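Local coordinates for protein adenylosuccinate lyase (Francisella tularensis subsp. tularensis SCHU S4, PDB 4EEI) that probably cleaves adenylosuccinate and the related succinylated imidazole-carboxamide ribotide, releasing fumarate at two steps of purine biosynthesis, at residues E25-I30 and A198-L202; D16-A21 and I53-D59; S387-Q393 and D405-M409. All blocks are in the same frame, centred on the assembly; numbering follows the deposited sequence.

Interaction 1: residues E25-I30 and A198-L202; sequences EVELAI and AADIL
L202 reaches across from the last turn of helix 192-202 and lays its two methyls on the flank of helix 16-33, a helix-on-helix packing within the range of the lyase family. Its CG stands beside the backbone N and anti to the carbonyl carbon (chi1 -66°), which turns the branch to the partner helix. From CB outward, the first atom to touch is CG, 3.8 Å from A29 CB. The two methyls then divide the work: L202 CD1 turns to V26 CG2 at 4.0 Å, the two side chains meeting at about a right angle, while CD2 lies between A29 CB and the carboxylate of E25, 3.7 Å from E25 OE2. E25 is extended and slides past the leucine in the opposite direction.

One turn earlier A198 has only a methyl, which lets the backbones close in: its CB is 3.7 Å from I30 CA, and I30 CD1 also rests on it. I201 adds CG2 against A29 CB and CD1 against the A29 carbonyl oxygen. F180, in a loop, covers V26, I30 and A198, and V26 also touches S100 and A101 of helix 94-131.

The one polar link is a water that donates to E25 OE2 (2.7 Å) and to L202 O (2.9 Å). The segments, their axes at 134°, are thus held by small and branched apolar groups, the glutamate adding its aliphatic stem and a hydrated carboxylate.

Interaction 2: residues D16-A21 and I53-D59; sequences DENKYA and IRPERVD
Y20 and I53 form the tight core of a near-perpendicular helix-helix contact (83° between the short segments), in which the start of helix 16-33 meets helix 55-65 and the loop before it, beside the AMP site. I53 CG2 packs 3.6 Å from Y20 CB and sits near the ring plane, at the edge. In the isoleucine CG1 lies beside the backbone N (chi1 -55°), which carries CD1 to A21, 3.8 Å from A21 CA, and leaves CG2 for the tyrosine. P55, in the first turn after the N-cap residue R54, closes on the same ring obliquely, its CA beside CE2. V58 covers the rest: its CG2 lies 4.1 Å above one face of the phenol ring, offset toward the rim, while CG1 reaches forward to the hydroxyl end, 3.4 Å from Y20 OH. V58 also touches A71 and S75 of helix 68-77.

Toward solvent the contact slackens. E17 packs mainly through its backbone, its carbonyl O 3.5 Å from I53 CG2 and its CA against P55, and the extended, exposed side chain adds only its CG. The CB atoms of D16 and P55 merely brush. Where the tyrosine ends, a water lies in the ring plane, within hydrogen-bonding distance of Y20 OH (3.1 Å) and D16 OD2 (2.9 Å). D59 OD1 is also beside it, though that spacing is too short to be trusted, and the water's protons cannot serve every acceptor around it.

Both carboxylates border this water, D16 OD2 and D59 OD1 being 4.6 Å apart. Their proximity may raise the proton affinity of one of them, an effect that R310, near D16, probably offsets; the water, lying between the two and the phenol hydroxyl, could ease their repulsion.

Interaction 3: residues S387-Q393 and D405-M409; sequences SFSKKLQ and DIPEM
S387 and E408 meet at the N-terminus of helix 388-400, a serine N-cap with a capping bond, on which the loop 405-409 between helices 388-400 and 411-418 packs. S387 OG donates to the syn lone pair of E408 OE1 (2.8 Å) and accepts from K390 N in a nearly straight capping bond (167°), so one hydroxyl serves both the helix end and the loop.

The first two turns grip the loop backbone. S389 OG donates to P407 O at 2.7 Å, tilted from the carbonyl plane; K390, bent along its length, brings NZ back to I406 O at 3.2 Å. Q393 OE1 receives I406 N (2.9 Å, 168°) in the plane of its own carbonyl. The I406 side chain is buried against S389, L392 and Q393; I406 and L392 cross at about a right angle, I406 CD1 4.1 Å from L392 CD2.

Further out, Y356 of helix 352-363 hydrogen-bonds S389 OG and stacks on F388, while F359 covers I406 and P407. A water accepts from S389 N at 2.9 Å and donates to E408 OE1.

In the fold
Interactions 1 and 2 share helix 16-33, using successive parts of it: residues 16-21 meet 53-59, and 25-30 meet 198-202, with centres 19 Å apart. Interaction 2 borders the nucleotide site. The Y20 side chain is about 5 Å from that of the AMP-binding D68 and about 10 Å from bound AMP, and the D16 side chain about 6 Å from that of R310, which also binds AMP. Interaction 1 lies farther back, V26 being about 13 Å from AMP by its side chain. Interaction 3 lies at the other end of the elongated chain, its nearest atoms about 60 Å from interaction 1 and about 59 Å from interaction 2, away from the known binding sites.

Interaction 1: residues E25-I30 and A198-L202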
loop_
_atom_site.group_PDB
_atom_site.type_symbol
_atom_site.label_atom_id
_atom_site.label_comp_id
_atom_site.label_asym_id
_atom_site.label_seq_id
_atom_site.Cartn_x
_atom_site.Cartn_y
_atom_site.Cartn_z
ATOM N N GLU B 25 -32.941 -2.046 14.545
ATOM C CA GLU B 25 -32.709 -2.890 15.715
ATOM C C GLU B 25 -31.924 -2.129 16.786
ATOM O O GLU B 25 -32.225 -2.220 17.980
ATOM C CB GLU B 25 -31.963 -4.172 15.320
ATOM C CG GLU B 25 -31.717 -5.108 16.503
ATOM C CD GLU B 25 -30.908 -6.353 16.141
ATOM O OE1 GLU B 25 -30.718 -6.628 14.936
ATOM O OE2 GLU B 25 -30.458 -7.054 17.076
ATOM N N VAL B 26 -30.919 -1.374 16.352
ATOM C CA VAL B 26 -30.133 -0.537 17.258
ATOM C C VAL B 26 -30.955 0.593 17.884
ATOM O O VAL B 26 -30.856 0.843 19.095
ATOM C CB VAL B 26 -28.889 0.011 16.535
ATOM C CG1 VAL B 26 -28.103 0.933 17.440
ATOM C CG2 VAL B 26 -28.023 -1.147 16.076
ATOM N N GLU B 27 -31.763 1.277 17.074
ATOM C CA GLU B 27 -32.648 2.324 17.595
ATOM C C GLU B 27 -33.595 1.765 18.656
ATOM O O GLU B 27 -33.892 2.426 19.654
ATOM C CB GLU B 27 -33.496 2.944 16.474
ATOM C CG GLU B 27 -32.737 3.794 15.453
ATOM C CD GLU B 27 -32.503 5.234 15.913
ATOM O OE1 GLU B 27 -32.692 5.535 17.116
ATOM O OE2 GLU B 27 -32.128 6.072 15.059
ATOM N N LEU B 28 -34.074 0.546 18.442
ATOM C CA LEU B 28 -35.066 -0.025 19.347
ATOM C C LEU B 28 -34.404 -0.565 20.603
ATOM O O LEU B 28 -35.039 -0.670 21.648
ATOM C CB LEU B 28 -35.869 -1.120 18.644
ATOM C CG LEU B 28 -36.744 -0.604 17.509
ATOM C CD1 LEU B 28 -37.488 -1.749 16.838
ATOM C CD2 LEU B 28 -37.713 0.438 18.053
ATOM N N ALA B 29 -33.126 -0.913 20.498
ATOM C CA ALA B 29 -32.374 -1.354 21.675
ATOM C C ALA B 29 -32.221 -0.218 22.689
ATOM O O ALA B 29 -32.487 -0.400 23.885
ATOM C CB ALA B 29 -31.015 -1.908 21.273
ATOM N N ILE B 30 -31.789 0.954 22.226
ATOM C CA ILE B 30 -31.660 2.092 23.133
ATOM C C ILE B 30 -33.044 2.586 23.577
ATOM O O ILE B 30 -33.231 2.994 24.725
ATOM C CB ILE B 30 -30.799 3.233 22.524
ATOM C CG1 ILE B 30 -30.548 4.326 23.565
ATOM C CG2 ILE B 30 -31.448 3.819 21.274
ATOM C CD1 ILE B 30 -29.835 3.817 24.802
ATOM N N ALA B 198 -28.808 -1.288 26.557
ATOM C CA ALA B 198 -29.014 -1.385 25.119
ATOM C C ALA B 198 -27.998 -2.335 24.488
ATOM O O ALA B 198 -28.342 -3.128 23.613
ATOM C CB ALA B 198 -28.921 -0.012 24.485
ATOM N N ALA B 199 -26.740 -2.239 24.919
ATOM C CA ALA B 199 -25.688 -3.130 24.420
ATOM C C ALA B 199 -25.978 -4.586 24.772
ATOM O O ALA B 199 -25.739 -5.491 23.960
ATOM C CB ALA B 199 -24.325 -2.704 24.957
ATOM N N ASP B 200 -26.497 -4.816 25.978
ATOM C CA ASP B 200 -26.854 -6.172 26.402
ATOM C C ASP B 200 -27.984 -6.756 25.547
ATOM O O ASP B 200 -28.012 -7.956 25.263
ATOM C CB ASP B 200 -27.261 -6.199 27.879
ATOM C CG ASP B 200 -26.072 -6.084 28.822
ATOM O OD1 ASP B 200 -24.917 -6.242 28.367
ATOM O OD2 ASP B 200 -26.304 -5.843 30.029
ATOM N N ILE B 201 -28.919 -5.903 25.143
ATOM C CA ILE B 201 -29.983 -6.334 24.235
ATOM C C ILE B 201 -29.393 -6.757 22.886
ATOM O O ILE B 201 -29.825 -7.745 22.287
ATOM C CB ILE B 201 -31.053 -5.230 24.063
ATOM C CG1 ILE B 201 -31.911 -5.131 25.330
ATOM C CG2 ILE B 201 -31.952 -5.519 22.870
ATOM C CD1 ILE B 201 -32.711 -3.851 25.428
ATOM N N LEU B 202 -28.386 -6.028 22.421
ATOM C CA LEU B 202 -27.768 -6.324 21.131
ATOM C C LEU B 202 -26.803 -7.503 21.197
ATOM O O LEU B 202 -26.575 -8.181 20.187
ATOM C CB LEU B 202 -27.052 -5.089 20.584
ATOM C CG LEU B 202 -27.962 -3.921 20.214
ATOM C CD1 LEU B 202 -27.135 -2.737 19.682
ATOM C CD2 LEU B 202 -29.010 -4.375 19.188
HETATM O O HOH W 1 -28.167 -8.373 17.722
#

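Interaction 2: residues D16-A21 and I53-D59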
loop_
_atom_site.group_PDB
_atom_site.type_symbol
_atom_site.label_atom_id
_atom_site.label_comp_id
_atom_site.label_asym_id
_atom_site.label_seq_id
_atom_site.Cartn_x
_atom_site.Cartn_y
_atom_site.Cartn_z
ATOM N N ASP B 16 -29.137 -2.094 1.063
ATOM C CA ASP B 16 -29.820 -1.041 1.815
ATOM C C ASP B 16 -30.867 -1.588 2.783
ATOM O O ASP B 16 -31.023 -1.073 3.888
ATOM C CB ASP B 16 -30.478 -0.024 0.871
ATOM C CG ASP B 16 -29.491 0.975 0.291
ATOM O OD1 ASP B 16 -28.315 1.002 0.714
ATOM O OD2 ASP B 16 -29.911 1.756 -0.588
ATOM N N GLU B 17 -31.591 -2.627 2.379
ATOM C CA GLU B 17 -32.664 -3.130 3.245
ATOM C C GLU B 17 -32.154 -3.638 4.599
ATOM O O GLU B 17 -32.739 -3.340 5.644
ATOM C CB GLU B 17 -33.488 -4.224 2.569
ATOM C CG GLU B 17 -34.595 -4.747 3.484
ATOM C CD GLU B 17 -35.387 -5.889 2.882
ATOM O OE1 GLU B 17 -36.536 -5.646 2.451
ATOM O OE2 GLU B 17 -34.870 -7.028 2.856
ATOM N N ASN B 18 -31.078 -4.415 4.586
ATOM C CA ASN B 18 -30.525 -4.908 5.841
ATOM C C ASN B 18 -29.778 -3.820 6.601
ATOM O O ASN B 18 -29.752 -3.824 7.841
ATOM C CB ASN B 18 -29.621 -6.123 5.632
ATOM C CG ASN B 18 -29.183 -6.738 6.944
ATOM O OD1 ASN B 18 -30.016 -7.222 7.715
ATOM N ND2 ASN B 18 -27.880 -6.704 7.220
ATOM N N LYS B 19 -29.169 -2.891 5.869
ATOM C CA LYS B 19 -28.505 -1.759 6.522
ATOM C C LYS B 19 -29.502 -1.021 7.415
ATOM O O LYS B 19 -29.209 -0.735 8.577
ATOM C CB LYS B 19 -27.897 -0.789 5.497
ATOM C CG LYS B 19 -27.179 0.397 6.141
ATOM C CD LYS B 19 -27.554 1.736 5.507
ATOM C CE LYS B 19 -26.882 1.937 4.164
ATOM N NZ LYS B 19 -25.404 1.719 4.240
ATOM N N TYR B 20 -30.683 -0.730 6.877
ATOM C CA TYR B 20 -31.714 -0.038 7.654
ATOM C C TYR B 20 -32.358 -0.939 8.704
ATOM O O TYR B 20 -32.743 -0.470 9.770
ATOM C CB TYR B 20 -32.794 0.542 6.731
ATOM C CG TYR B 20 -32.261 1.564 5.750
ATOM C CD1 TYR B 20 -31.384 2.563 6.159
ATOM C CD2 TYR B 20 -32.623 1.517 4.415
ATOM C CE1 TYR B 20 -30.889 3.491 5.255
ATOM C CE2 TYR B 20 -32.138 2.432 3.512
ATOM C CZ TYR B 20 -31.272 3.413 3.929
ATOM O OH TYR B 20 -30.798 4.321 3.008
ATOM N N ALA B 21 -32.488 -2.231 8.408
ATOM C CA ALA B 21 -33.057 -3.150 9.398
ATOM C C ALA B 21 -32.161 -3.219 10.644
ATOM O O ALA B 21 -32.647 -3.293 11.776
ATOM C CB ALA B 21 -33.284 -4.527 8.804
ATOM N N ILE B 53 -39.319 -1.543 6.710
ATOM C CA ILE B 53 -38.093 -0.993 6.137
ATOM C C ILE B 53 -38.367 -0.653 4.676
ATOM O O ILE B 53 -38.744 -1.527 3.897
ATOM C CB ILE B 53 -36.936 -2.000 6.232
ATOM C CG1 ILE B 53 -36.741 -2.438 7.679
ATOM C CG2 ILE B 53 -35.642 -1.397 5.679
ATOM C CD1 ILE B 53 -36.319 -1.299 8.611
ATOM N N ARG B 54 -38.194 0.618 4.312
ATOM C CA ARG B 54 -38.586 1.096 2.984
ATOM C C ARG B 54 -37.472 1.893 2.317
ATOM O O ARG B 54 -37.507 3.127 2.302
ATOM C CB ARG B 54 -39.837 1.961 3.097
ATOM C CG ARG B 54 -41.048 1.231 3.662
ATOM C CD ARG B 54 -42.144 2.209 4.048
ATOM N NE ARG B 54 -43.390 1.539 4.422
ATOM C CZ ARG B 54 -44.448 2.160 4.933
ATOM N NH1 ARG B 54 -44.416 3.470 5.137
ATOM N NH2 ARG B 54 -45.542 1.471 5.243
ATOM N N PRO B 55 -36.482 1.188 1.752
ATOM C CA PRO B 55 -35.273 1.850 1.253
ATOM C C PRO B 55 -35.604 2.922 0.219
ATOM O O PRO B 55 -34.962 3.970 0.173
ATOM C CB PRO B 55 -34.480 0.701 0.624
ATOM C CG PRO B 55 -34.964 -0.528 1.345
ATOM C CD PRO B 55 -36.430 -0.275 1.578
ATOM N N GLU B 56 -36.624 2.631 -0.579
ATOM C CA GLU B 56 -37.135 3.528 -1.603
ATOM C C GLU B 56 -37.568 4.876 -1.026
ATOM O O GLU B 56 -37.225 5.935 -1.551
ATOM C CB GLU B 56 -38.317 2.851 -2.319
ATOM C CG GLU B 56 -39.470 2.368 -1.396
ATOM C CD GLU B 56 -39.248 0.977 -0.811
ATOM O OE1 GLU B 56 -38.196 0.374 -1.084
ATOM O OE2 GLU B 56 -40.137 0.479 -0.090
ATOM N N ARG B 57 -38.324 4.816 0.065
ATOM C CA ARG B 57 -38.857 5.988 0.739
ATOM C C ARG B 57 -37.730 6.788 1.401
ATOM O O ARG B 57 -37.742 8.023 1.395
ATOM C CB ARG B 57 -39.900 5.553 1.770
ATOM C CG ARG B 57 -40.451 6.673 2.610
ATOM C CD ARG B 57 -41.144 7.709 1.758
ATOM N NE ARG B 57 -41.699 8.773 2.582
ATOM C CZ ARG B 57 -41.933 10.008 2.155
ATOM N NH1 ARG B 57 -41.661 10.342 0.901
ATOM N NH2 ARG B 57 -42.433 10.913 2.988
ATOM N N VAL B 58 -36.752 6.079 1.958
ATOM C CA VAL B 58 -35.588 6.718 2.557
ATOM C C VAL B 58 -34.866 7.565 1.508
ATOM O O VAL B 58 -34.466 8.704 1.778
ATOM C CB VAL B 58 -34.614 5.681 3.167
ATOM C CG1 VAL B 58 -33.359 6.370 3.700
ATOM C CG2 VAL B 58 -35.298 4.893 4.283
ATOM N N ASP B 59 -34.720 7.010 0.308
ATOM C CA ASP B 59 -34.070 7.714 -0.791
ATOM C C ASP B 59 -34.763 9.020 -1.180
ATOM O O ASP B 59 -34.100 10.047 -1.334
ATOM C CB ASP B 59 -33.933 6.806 -2.013
ATOM C CG ASP B 59 -32.936 5.690 -1.790
ATOM O OD1 ASP B 59 -32.174 5.772 -0.805
ATOM O OD2 ASP B 59 -32.913 4.738 -2.600
HETATM O O HOH W 2 -32.043 3.561 0.278
#

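Interaction 3: residues S387-Q393 and D405-M409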
loop_
_atom_site.group_PDB
_atom_site.type_symbol
_atom_site.label_atom_id
_atom_site.label_comp_id
_atom_site.label_asym_id
_atom_site.label_seq_id
_atom_site.Cartn_x
_atom_site.Cartn_y
_atom_site.Cartn_z
ATOM N N SER B 387 24.109 -50.108 -7.207
ATOM C CA SER B 387 23.798 -49.582 -5.877
ATOM C C SER B 387 24.892 -48.677 -5.316
ATOM O O SER B 387 25.973 -49.151 -4.977
ATOM C CB SER B 387 23.535 -50.723 -4.894
ATOM O OG SER B 387 23.456 -50.226 -3.568
ATOM N N PHE B 388 24.592 -47.384 -5.208
ATOM C CA PHE B 388 25.515 -46.402 -4.639
ATOM C C PHE B 388 25.977 -46.856 -3.251
ATOM O O PHE B 388 27.169 -46.818 -2.946
ATOM C CB PHE B 388 24.831 -45.025 -4.559
ATOM C CG PHE B 388 25.787 -43.850 -4.488
ATOM C CD1 PHE B 388 26.905 -43.875 -3.662
ATOM C CD2 PHE B 388 25.549 -42.707 -5.242
ATOM C CE1 PHE B 388 27.771 -42.792 -3.595
ATOM C CE2 PHE B 388 26.413 -41.619 -5.182
ATOM C CZ PHE B 388 27.525 -41.664 -4.358
ATOM N N SER B 389 25.029 -47.296 -2.427
ATOM C CA SER B 389 25.327 -47.719 -1.058
ATOM C C SER B 389 26.357 -48.848 -0.994
ATOM O O SER B 389 27.438 -48.674 -0.435
ATOM C CB SER B 389 24.049 -48.132 -0.324
ATOM O OG SER B 389 23.231 -47.007 -0.038
ATOM N N LYS B 390 26.018 -49.998 -1.566
ATOM C CA LYS B 390 26.891 -51.173 -1.513
ATOM C C LYS B 390 28.293 -50.916 -2.059
ATOM O O LYS B 390 29.273 -51.457 -1.549
ATOM C CB LYS B 390 26.244 -52.359 -2.238
ATOM C CG LYS B 390 25.108 -53.005 -1.459
ATOM C CD LYS B 390 25.575 -53.430 -0.070
ATOM C CE LYS B 390 24.738 -52.794 1.046
ATOM N NZ LYS B 390 25.025 -51.345 1.267
ATOM N N LYS B 391 28.380 -50.082 -3.090
ATOM C CA LYS B 391 29.660 -49.726 -3.697
ATOM C C LYS B 391 30.501 -48.861 -2.774
ATOM O O LYS B 391 31.712 -49.053 -2.664
ATOM C CB LYS B 391 29.429 -48.999 -5.015
ATOM C CG LYS B 391 28.794 -49.881 -6.065
ATOM C CD LYS B 391 28.275 -49.086 -7.238
ATOM C CE LYS B 391 28.290 -49.956 -8.475
ATOM N NZ LYS B 391 29.628 -50.583 -8.687
ATOM N N LEU B 392 29.859 -47.897 -2.124
ATOM C CA LEU B 392 30.550 -47.052 -1.163
ATOM C C LEU B 392 31.007 -47.894 0.024
ATOM O O LEU B 392 32.145 -47.777 0.486
ATOM C CB LEU B 392 29.635 -45.927 -0.685
ATOM C CG LEU B 392 30.300 -44.888 0.215
ATOM C CD1 LEU B 392 31.414 -44.193 -0.538
ATOM C CD2 LEU B 392 29.274 -43.874 0.715
ATOM N N GLN B 393 30.098 -48.737 0.505
ATOM C CA GLN B 393 30.369 -49.700 1.568
ATOM C C GLN B 393 31.568 -50.578 1.235
ATOM O O GLN B 393 32.361 -50.928 2.113
ATOM C CB GLN B 393 29.132 -50.574 1.783
ATOM C CG GLN B 393 29.332 -51.750 2.721
ATOM C CD GLN B 393 28.157 -51.930 3.656
ATOM O OE1 GLN B 393 27.563 -50.955 4.111
ATOM N NE2 GLN B 393 27.810 -53.178 3.944
ATOM N N ASP B 405 27.247 -50.359 8.153
ATOM C CA ASP B 405 25.977 -50.832 7.621
ATOM C C ASP B 405 25.258 -49.675 6.929
ATOM O O ASP B 405 24.402 -49.018 7.520
ATOM C CB ASP B 405 25.098 -51.436 8.718
ATOM C CG ASP B 405 23.880 -52.146 8.157
ATOM O OD1 ASP B 405 23.895 -52.480 6.954
ATOM O OD2 ASP B 405 22.913 -52.372 8.915
ATOM N N ILE B 406 25.626 -49.432 5.672
ATOM C CA ILE B 406 25.035 -48.356 4.882
ATOM C C ILE B 406 23.674 -48.779 4.336
ATOM O O ILE B 406 23.576 -49.746 3.585
ATOM C CB ILE B 406 25.959 -47.956 3.709
ATOM C CG1 ILE B 406 27.357 -47.601 4.224
ATOM C CG2 ILE B 406 25.366 -46.793 2.929
ATOM C CD1 ILE B 406 28.279 -46.998 3.177
ATOM N N PRO B 407 22.612 -48.051 4.705
ATOM C CA PRO B 407 21.289 -48.480 4.241
ATOM C C PRO B 407 21.153 -48.308 2.732
ATOM O O PRO B 407 21.733 -47.383 2.161
ATOM C CB PRO B 407 20.342 -47.530 4.972
ATOM C CG PRO B 407 21.142 -46.275 5.134
ATOM C CD PRO B 407 22.572 -46.730 5.359
ATOM N N GLU B 408 20.410 -49.211 2.104
ATOM C CA GLU B 408 20.208 -49.175 0.664
ATOM C C GLU B 408 19.353 -47.977 0.281
ATOM O O GLU B 408 18.262 -47.788 0.815
ATOM C CB GLU B 408 19.546 -50.468 0.186
ATOM C CG GLU B 408 19.343 -50.543 -1.317
ATOM C CD GLU B 408 20.653 -50.589 -2.078
ATOM O OE1 GLU B 408 20.686 -50.132 -3.238
ATOM O OE2 GLU B 408 21.650 -51.083 -1.512
ATOM N N MET B 409 19.855 -47.168 -0.642
ATOM C CA MET B 409 19.138 -45.976 -1.068
ATOM C C MET B 409 18.387 -46.186 -2.377
ATOM O O MET B 409 18.502 -45.388 -3.304
ATOM C CB MET B 409 20.088 -44.782 -1.176
ATOM C CG MET B 409 20.442 -44.157 0.164
ATOM S SD MET B 409 19.033 -44.037 1.284
ATOM C CE MET B 409 18.605 -42.310 1.090
HETATM O O HOH W 3 22.222 -47.267 -3.009
#